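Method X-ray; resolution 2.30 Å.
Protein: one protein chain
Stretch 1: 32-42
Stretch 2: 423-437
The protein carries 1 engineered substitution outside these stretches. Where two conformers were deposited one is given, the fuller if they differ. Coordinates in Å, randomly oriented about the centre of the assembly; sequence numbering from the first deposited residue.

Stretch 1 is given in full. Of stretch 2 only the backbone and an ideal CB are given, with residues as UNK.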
# COMPACT_ATOMS: atom_id res chain seq x y z
N LYS A 32 -25.39 0.35 -19.85
CA LYS A 32 -25.74 -0.36 -18.62
C LYS A 32 -25.42 -1.85 -18.79
O LYS A 32 -25.56 -2.41 -19.88
CB LYS A 32 -27.22 -0.16 -18.27
CG LYS A 32 -28.16 -1.12 -18.97
CD LYS A 32 -29.64 -0.79 -18.75
CE LYS A 32 -30.54 -1.81 -19.47
NZ LYS A 32 -31.95 -1.78 -19.00
N VAL A 33 -24.99 -2.48 -17.70
CA VAL A 33 -24.67 -3.92 -17.70
C VAL A 33 -25.11 -4.59 -16.39
O VAL A 33 -24.89 -4.04 -15.30
CB VAL A 33 -23.14 -4.21 -17.99
CG1 VAL A 33 -22.73 -3.59 -19.27
CG2 VAL A 33 -22.26 -3.69 -16.89
N PRO A 34 -25.72 -5.78 -16.50
CA PRO A 34 -26.20 -6.48 -15.30
C PRO A 34 -25.05 -6.92 -14.39
O PRO A 34 -23.96 -7.26 -14.86
CB PRO A 34 -26.96 -7.68 -15.87
CG PRO A 34 -26.43 -7.88 -17.22
CD PRO A 34 -26.00 -6.55 -17.72
N ARG A 35 -25.30 -6.89 -13.09
CA ARG A 35 -24.34 -7.45 -12.16
C ARG A 35 -24.85 -8.86 -11.91
O ARG A 35 -26.00 -9.16 -12.27
CB ARG A 35 -24.15 -6.56 -10.91
CG ARG A 35 -25.05 -6.85 -9.72
CD ARG A 35 -24.70 -5.97 -8.47
NE ARG A 35 -24.68 -4.55 -8.82
CZ ARG A 35 -25.76 -3.78 -8.92
NH1 ARG A 35 -26.96 -4.28 -8.68
NH2 ARG A 35 -25.64 -2.51 -9.27
N ASP A 36 -24.00 -9.74 -11.37
CA ASP A 36 -24.34 -11.17 -11.12
C ASP A 36 -24.59 -11.96 -12.40
O ASP A 36 -25.38 -12.91 -12.44
CB ASP A 36 -25.52 -11.33 -10.14
CG ASP A 36 -25.33 -10.55 -8.83
OD1 ASP A 36 -24.40 -10.85 -8.06
OD2 ASP A 36 -26.13 -9.63 -8.56
N ALA A 37 -23.86 -11.59 -13.45
CA ALA A 37 -24.01 -12.25 -14.73
C ALA A 37 -22.66 -12.34 -15.44
O ALA A 37 -21.73 -11.61 -15.07
CB ALA A 37 -25.04 -11.51 -15.59
N LEU A 38 -22.56 -13.25 -16.42
CA LEU A 38 -21.45 -13.30 -17.36
C LEU A 38 -21.66 -12.28 -18.47
O LEU A 38 -22.46 -12.52 -19.38
CB LEU A 38 -21.30 -14.71 -17.95
CG LEU A 38 -20.27 -14.93 -19.07
CD1 LEU A 38 -18.82 -14.66 -18.59
CD2 LEU A 38 -20.40 -16.30 -19.71
N VAL A 39 -20.95 -11.15 -18.40
CA VAL A 39 -21.03 -10.09 -19.40
C VAL A 39 -19.78 -10.13 -20.27
O VAL A 39 -18.66 -10.08 -19.76
CB VAL A 39 -21.17 -8.66 -18.78
CG1 VAL A 39 -21.39 -7.62 -19.87
CG2 VAL A 39 -22.32 -8.60 -17.81
N VAL A 40 -19.97 -10.23 -21.58
CA VAL A 40 -18.86 -10.29 -22.53
C VAL A 40 -18.80 -9.00 -23.34
O VAL A 40 -19.81 -8.54 -23.83
CB VAL A 40 -18.95 -11.56 -23.45
CG1 VAL A 40 -17.85 -11.59 -24.47
CG2 VAL A 40 -18.87 -12.83 -22.61
N PHE A 41 -17.61 -8.41 -23.42
CA PHE A 41 -17.38 -7.19 -24.19
C PHE A 41 -16.74 -7.57 -25.51
O PHE A 41 -15.71 -8.24 -25.52
CB PHE A 41 -16.49 -6.22 -23.39
CG PHE A 41 -17.14 -5.71 -22.11
CD1 PHE A 41 -17.70 -4.44 -22.06
CD2 PHE A 41 -17.20 -6.51 -20.96
CE1 PHE A 41 -18.31 -3.97 -20.87
CE2 PHE A 41 -17.82 -6.06 -19.78
CZ PHE A 41 -18.36 -4.77 -19.74
N THR A 42 -17.38 -7.18 -26.62
CA THR A 42 -16.96 -7.66 -27.95
C THR A 42 -16.82 -6.58 -29.03
O THR A 42 -17.22 -5.43 -28.83
CB THR A 42 -17.86 -8.81 -28.46
OG1 THR A 42 -19.09 -8.28 -28.97
CG2 THR A 42 -18.15 -9.81 -27.35
N UNK A 423 -16.34 -23.16 -15.24
CA UNK A 423 -15.63 -22.49 -14.14
C UNK A 423 -16.07 -21.05 -13.98
O UNK A 423 -15.98 -20.51 -12.89
CB UNK A 423 -14.12 -22.54 -14.37
N UNK A 424 -16.50 -20.42 -15.07
CA UNK A 424 -17.04 -19.06 -15.04
C UNK A 424 -18.44 -19.01 -14.43
O UNK A 424 -18.77 -18.08 -13.71
CB UNK A 424 -17.07 -18.48 -16.45
N UNK A 425 -19.26 -20.02 -14.71
CA UNK A 425 -20.60 -20.13 -14.12
C UNK A 425 -20.50 -20.41 -12.63
O UNK A 425 -21.27 -19.84 -11.85
CB UNK A 425 -21.41 -21.23 -14.81
N UNK A 426 -19.55 -21.26 -12.23
CA UNK A 426 -19.35 -21.54 -10.80
C UNK A 426 -18.90 -20.31 -10.05
O UNK A 426 -19.33 -20.09 -8.92
CB UNK A 426 -18.33 -22.66 -10.61
N UNK A 427 -18.03 -19.52 -10.67
CA UNK A 427 -17.58 -18.25 -10.13
C UNK A 427 -18.73 -17.28 -9.98
O UNK A 427 -18.85 -16.60 -8.97
CB UNK A 427 -16.49 -17.64 -11.02
N UNK A 428 -19.58 -17.20 -11.01
CA UNK A 428 -20.79 -16.40 -10.97
C UNK A 428 -21.64 -16.82 -9.79
O UNK A 428 -21.96 -16.00 -8.94
CB UNK A 428 -21.58 -16.53 -12.28
N UNK A 429 -21.96 -18.11 -9.73
CA UNK A 429 -22.85 -18.68 -8.73
C UNK A 429 -22.36 -18.58 -7.29
O UNK A 429 -23.08 -18.93 -6.37
CB UNK A 429 -23.09 -20.15 -9.07
N UNK A 430 -21.13 -18.11 -7.10
CA UNK A 430 -20.60 -17.82 -5.76
C UNK A 430 -20.96 -16.45 -5.20
O UNK A 430 -20.58 -16.11 -4.08
CB UNK A 430 -19.08 -17.95 -5.79
N UNK A 431 -21.69 -15.67 -6.00
CA UNK A 431 -22.14 -14.33 -5.64
C UNK A 431 -21.42 -13.20 -6.37
O UNK A 431 -21.56 -12.03 -5.99
CB UNK A 431 -21.97 -14.13 -4.13
N UNK A 432 -20.68 -13.54 -7.44
CA UNK A 432 -19.84 -12.57 -8.17
C UNK A 432 -20.36 -12.19 -9.56
O UNK A 432 -21.29 -12.82 -10.08
CB UNK A 432 -18.43 -13.14 -8.32
N UNK A 433 -19.77 -11.16 -10.15
CA UNK A 433 -20.09 -10.68 -11.50
C UNK A 433 -18.84 -10.79 -12.37
O UNK A 433 -17.72 -10.57 -11.88
CB UNK A 433 -20.60 -9.24 -11.47
N UNK A 434 -19.02 -11.07 -13.65
CA UNK A 434 -17.90 -11.30 -14.55
C UNK A 434 -17.94 -10.38 -15.76
O UNK A 434 -18.90 -10.37 -16.52
CB UNK A 434 -17.89 -12.76 -15.01
N UNK A 435 -16.89 -9.58 -15.92
CA UNK A 435 -16.73 -8.75 -17.11
C UNK A 435 -15.62 -9.36 -17.96
O UNK A 435 -14.46 -9.38 -17.55
CB UNK A 435 -16.41 -7.30 -16.74
N UNK A 436 -15.97 -9.84 -19.15
CA UNK A 436 -15.05 -10.63 -19.96
C UNK A 436 -14.90 -10.05 -21.35
O UNK A 436 -15.86 -10.04 -22.10
CB UNK A 436 -15.53 -12.08 -20.05
N UNK A 437 -13.71 -9.55 -21.69
CA UNK A 437 -13.44 -9.24 -23.09
C UNK A 437 -12.93 -10.48 -23.80
O UNK A 437 -11.91 -11.06 -23.43
CB UNK A 437 -12.43 -8.10 -23.21

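Position 423 lies on a helix, and its ideal CB has nothing of stretch 1 within 5.5 Å. Many residues would serve. The residue is Ala-423.

Position 424 points its CA-to-CB bond toward stretch 1, with the ideal CB 4.7 Å from Leu-38 CD1. An aliphatic side chain would suit. It is Leu-424, whose CD1 lies 4.2 Å from Leu-38 CD1.

Positions 425, 426 and 427 are helical, with nothing of stretch 1 within 5.5 Å of their ideal CBs, so many residues would serve. They are Glu-425, Asn-426 and Leu-427.

Position 428 points toward the backbone of residues 36 to 38. A long, flexible chain could lie along it. Lys-428 does so: its CD is 3.8 Å from Ala-37 CA. Its NZ forms a salt bridge with Glu-425 OE1 at 3.3 Å, a weak hydrogen bond.

Position 429 points away, and 430 has open space around its ideal CB. Stretch 1 restricts neither, and many residues would serve; contact with stretch 1 does not require glycine at 430. They are Arg-429 and Gly-430. Position 431 has phi 108° and psi 13°. A CB would be jammed against the preceding carbonyl oxygen, which calls for glycine, and Gly-431 is found.

Position 432 points away from stretch 1, which leaves the choice open. Asn-432 turns back to its own stretch: ND2 donates to Leu-427 O at 2.9 Å.

At 433 the ideal CB is 3.4 Å from Asp-36 N, a backbone donor. A small side chain with an acceptor would suit, such as serine or perhaps threonine. It is Ser-433. Asp-36 N donates to Ser-433 OG at 2.7 Å, nearly straight at 172°.

Position 434, on a strand parallel to strand 38-42, shares a sheet face with Leu-38, so an apolar residue fits. Its N faces Ala-37 O, an acceptor, which disfavours proline. It is Leu-434, with CB 4.2 Å from Leu-38 CD1. Leu-434 N donates to Ala-37 O (3.1 Å), and Val-39 N to Leu-434 O (2.9 Å).

Position 435 is on the other face, its ideal CB 3.6 Å from Phe-41 CE2. Val-33 and Val-39 add apolar surface, so a large apolar or aromatic residue suits. Phe-435 presents its ring face to the edge of Phe-41, planes at 70°. Its CZ reaches Val-33 CG2 at 3.7 Å.

Position 436 returns to the face of Leu-38 and Val-40, where a branched aliphatic would fit. Val-436 CG2 is 3.7 Å from Leu-38 CD1. Its backbone pairs both ways: Val-436 N to Val-39 O (2.8 Å), and Phe-41 N to Val-436 O (2.7 Å).

Position 437 shares the face of Phe-41. Several apolar residues would do. Val-437 CB lies 4.3 Å from Phe-41 CB.

Stretch 2 423-437: ALENLKRGGNSLFVV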
# COMPACT_ATOMS: atom_id res chain seq x y z
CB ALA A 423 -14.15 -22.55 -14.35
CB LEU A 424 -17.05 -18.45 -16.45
CG LEU A 424 -15.72 -18.20 -17.19
CD1 LEU A 424 -15.97 -17.69 -18.62
CD2 LEU A 424 -14.81 -17.26 -16.44
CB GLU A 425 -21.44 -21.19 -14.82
CG GLU A 425 -22.73 -21.65 -14.06
CD GLU A 425 -23.93 -20.70 -14.22
OE1 GLU A 425 -23.82 -19.66 -14.91
OE2 GLU A 425 -25.00 -21.00 -13.64
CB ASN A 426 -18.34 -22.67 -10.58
CG ASN A 426 -18.92 -24.05 -10.85
OD1 ASN A 426 -20.10 -24.33 -10.61
ND2 ASN A 426 -18.06 -24.93 -11.35
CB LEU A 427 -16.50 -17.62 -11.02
CG LEU A 427 -15.06 -17.56 -10.51
CD1 LEU A 427 -14.31 -16.44 -11.24
CD2 LEU A 427 -15.02 -17.33 -8.99
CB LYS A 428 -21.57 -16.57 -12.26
CG LYS A 428 -22.71 -15.60 -12.46
CD LYS A 428 -23.44 -15.91 -13.73
CE LYS A 428 -24.70 -16.68 -13.47
NZ LYS A 428 -25.50 -16.87 -14.70
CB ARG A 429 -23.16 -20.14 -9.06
CG ARG A 429 -23.95 -20.34 -10.35
CD ARG A 429 -24.93 -21.52 -10.24
NE ARG A 429 -24.37 -22.65 -9.50
CZ ARG A 429 -23.54 -23.56 -10.02
NH1 ARG A 429 -23.17 -23.49 -11.30
NH2 ARG A 429 -23.08 -24.55 -9.26
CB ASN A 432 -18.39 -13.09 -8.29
CG ASN A 432 -17.85 -13.66 -6.98
OD1 ASN A 432 -17.66 -12.94 -6.00
ND2 ASN A 432 -17.60 -14.96 -6.97
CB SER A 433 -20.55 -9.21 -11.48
OG SER A 433 -21.54 -8.96 -10.50
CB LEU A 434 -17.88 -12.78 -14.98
CG LEU A 434 -17.85 -13.81 -13.84
CD1 LEU A 434 -18.74 -14.99 -14.17
CD2 LEU A 434 -16.47 -14.28 -13.56
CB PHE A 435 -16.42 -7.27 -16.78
CG PHE A 435 -17.54 -6.52 -16.08
CD1 PHE A 435 -18.83 -7.05 -15.96
CD2 PHE A 435 -17.30 -5.24 -15.54
CE1 PHE A 435 -19.84 -6.33 -15.32
CE2 PHE A 435 -18.31 -4.52 -14.89
CZ PHE A 435 -19.57 -5.05 -14.78
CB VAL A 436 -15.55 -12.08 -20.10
CG1 VAL A 436 -14.61 -12.92 -20.99
CG2 VAL A 436 -15.72 -12.70 -18.71
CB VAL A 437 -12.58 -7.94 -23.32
CG1 VAL A 437 -12.05 -7.37 -22.03
CG2 VAL A 437 -11.50 -8.13 -24.36
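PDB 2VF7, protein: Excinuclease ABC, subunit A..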